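Long-range contact in hypothetical bacterial 6-phosphogluconolactonase (Bacteroides fragilis, PDB 3SCY), which is a putative 6-phosphogluconolactonase, probably hydrolysing 6-phosphogluconolactone to 6-phosphogluconate in the pentose phosphate pathway: residues D165-L169 and K181-N185. Sequence-based numbering, arbitrary orientation.
Sequences DGKYL and KFNIN
L169 and F182 form an antiparallel hydrogen-bonded pair in a beta hairpin that makes the two middle strands of one four-stranded blade of the seven-bladed propeller. L169 N gives its hydrogen to F182 O at 2.9 Å, and F182 N returns one to L169 O. Past the non-hydrogen-bonded pair Y168-N183, I184 N bonds K167 O at 2.9 Å. L169 and F182 are buried on the apolar face, with I184 beside them but partly exposed. L169 CD2 lies 4.1 Å from F182 CD1, and the methyl CD1 of I184 comes up to L169 CB. I122 of the preceding blade packs on both L169 and F182, so branched and aromatic hydrocarbon suits this face.

The other face is more polar, and its Y168 and N183 are partly exposed. Y168 CG stands anti to its own carbonyl carbon (chi1 -50°), which sets the ring alongside N183, whose OD1 meets the ring edge in plane, 3.3 Å from CE1. Lysine suits position 181 because its extended chain carries CE over one ring face to a cation-pi contact; the ammonium also bonds T201 O and G243 O. K167 CB covers the opposite face. At the loose end, G166 has a positive phi (68°) that favours glycine, and exposed K167 points away from the other strand. A water accepts from K181 NZ at 2.9 Å and hydrogen-bonds Y168 OH at 2.7 Å.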
loop_
_atom_site.group_PDB
_atom_site.type_symbol
_atom_site.label_atom_id
_atom_site.label_comp_id
_atom_site.label_asym_id
_atom_site.label_seq_id
_atom_site.Cartn_x
_atom_site.Cartn_y
_atom_site.Cartn_z
ATOM N N ASP A 165 -6.914 -6.534 -14.749
ATOM C CA ASP A 165 -7.133 -7.543 -15.786
ATOM C C ASP A 165 -6.143 -8.720 -15.627
ATOM O O ASP A 165 -6.135 -9.628 -16.456
ATOM C CB ASP A 165 -7.014 -6.903 -17.170
ATOM C CG ASP A 165 -5.747 -6.103 -17.359
ATOM O OD1 ASP A 165 -4.754 -6.383 -16.640
ATOM O OD2 ASP A 165 -5.757 -5.179 -18.188
ATOM N N GLY A 166 -5.326 -8.688 -14.572
ATOM C CA GLY A 166 -4.357 -9.739 -14.221
ATOM C C GLY A 166 -3.194 -9.900 -15.186
ATOM O O GLY A 166 -2.447 -10.879 -15.095
ATOM N N LYS A 167 -3.028 -8.951 -16.107
ATOM C CA LYS A 167 -2.050 -9.093 -17.196
ATOM C C LYS A 167 -0.724 -8.367 -16.992
ATOM O O LYS A 167 0.270 -8.750 -17.629
ATOM C CB LYS A 167 -2.666 -8.599 -18.506
ATOM C CG LYS A 167 -3.900 -9.395 -18.924
ATOM C CD LYS A 167 -4.535 -8.844 -20.198
ATOM C CE LYS A 167 -5.899 -9.451 -20.428
ATOM N NZ LYS A 167 -6.583 -8.833 -21.594
ATOM N N TYR A 168 -0.702 -7.319 -16.178
ATOM C CA TYR A 168 0.493 -6.498 -16.016
ATOM C C TYR A 168 0.812 -6.201 -14.590
ATOM O O TYR A 168 -0.052 -6.262 -13.719
ATOM C CB TYR A 168 0.305 -5.149 -16.756
ATOM C CG TYR A 168 -0.162 -5.347 -18.181
ATOM C CD1 TYR A 168 0.713 -5.803 -19.165
ATOM C CD2 TYR A 168 -1.504 -5.204 -18.522
ATOM C CE1 TYR A 168 0.285 -6.004 -20.475
ATOM C CE2 TYR A 168 -1.950 -5.436 -19.821
ATOM C CZ TYR A 168 -1.051 -5.832 -20.795
ATOM O OH TYR A 168 -1.496 -6.096 -22.071
ATOM N N LEU A 169 2.075 -5.865 -14.362
ATOM C CA LEU A 169 2.543 -5.363 -13.081
ATOM C C LEU A 169 3.074 -3.957 -13.327
ATOM O O LEU A 169 3.907 -3.769 -14.222
ATOM C CB LEU A 169 3.603 -6.264 -12.439
ATOM C CG LEU A 169 4.057 -5.801 -11.040
ATOM C CD1 LEU A 169 4.140 -6.934 -10.080
ATOM C CD2 LEU A 169 5.391 -5.061 -11.117
ATOM N N LYS A 181 6.364 -0.789 -16.472
ATOM C CA LYS A 181 5.361 -1.763 -16.881
ATOM C C LYS A 181 5.984 -3.122 -17.216
ATOM O O LYS A 181 6.968 -3.199 -17.972
ATOM C CB LYS A 181 4.600 -1.221 -18.108
ATOM C CG LYS A 181 3.468 -2.137 -18.581
ATOM C CD LYS A 181 2.815 -1.633 -19.865
ATOM C CE LYS A 181 1.966 -2.716 -20.493
ATOM N NZ LYS A 181 1.277 -2.209 -21.713
ATOM N N PHE A 182 5.381 -4.192 -16.677
ATOM C CA PHE A 182 5.778 -5.560 -16.948
ATOM C C PHE A 182 4.591 -6.393 -17.335
ATOM O O PHE A 182 3.479 -6.197 -16.827
ATOM C CB PHE A 182 6.446 -6.187 -15.718
ATOM C CG PHE A 182 7.718 -5.494 -15.307
ATOM C CD1 PHE A 182 7.686 -4.391 -14.457
ATOM C CD2 PHE A 182 8.945 -5.913 -15.803
ATOM C CE1 PHE A 182 8.867 -3.738 -14.094
ATOM C CE2 PHE A 182 10.122 -5.249 -15.455
ATOM C CZ PHE A 182 10.074 -4.161 -14.610
ATOM N N ASN A 183 4.831 -7.328 -18.235
ATOM C CA ASN A 183 3.863 -8.335 -18.596
ATOM C C ASN A 183 3.959 -9.435 -17.561
ATOM O O ASN A 183 5.068 -9.833 -17.190
ATOM C CB ASN A 183 4.172 -8.903 -19.997
ATOM C CG ASN A 183 4.131 -7.922 -21.132
ATOM O OD1 ASN A 183 3.421 -6.923 -21.111
ATOM N ND2 ASN A 183 4.950 -8.157 -22.145
ATOM N N ILE A 184 2.820 -9.941 -17.093
ATOM C CA ILE A 184 2.795 -11.047 -16.141
ATOM C C ILE A 184 2.580 -12.382 -16.848
ATOM O O ILE A 184 1.752 -12.475 -17.768
ATOM C CB ILE A 184 1.661 -10.806 -15.122
ATOM C CG1 ILE A 184 2.159 -9.852 -14.011
ATOM C CG2 ILE A 184 1.069 -12.120 -14.574
ATOM C CD1 ILE A 184 1.044 -9.430 -13.030
ATOM N N ASN A 185 3.386 -13.389 -16.462
ATOM C CA ASN A 185 3.207 -14.768 -16.887
ATOM C C ASN A 185 2.355 -15.423 -15.795
ATOM O O ASN A 185 2.866 -15.705 -14.707
ATOM C CB ASN A 185 4.541 -15.473 -17.089
ATOM C CG ASN A 185 4.368 -16.948 -17.282
ATOM O OD1 ASN A 185 3.251 -17.458 -17.375
ATOM N ND2 ASN A 185 5.462 -17.673 -17.418
HETATM O O HOH W 1 -0.000 -4.208 -23.325
#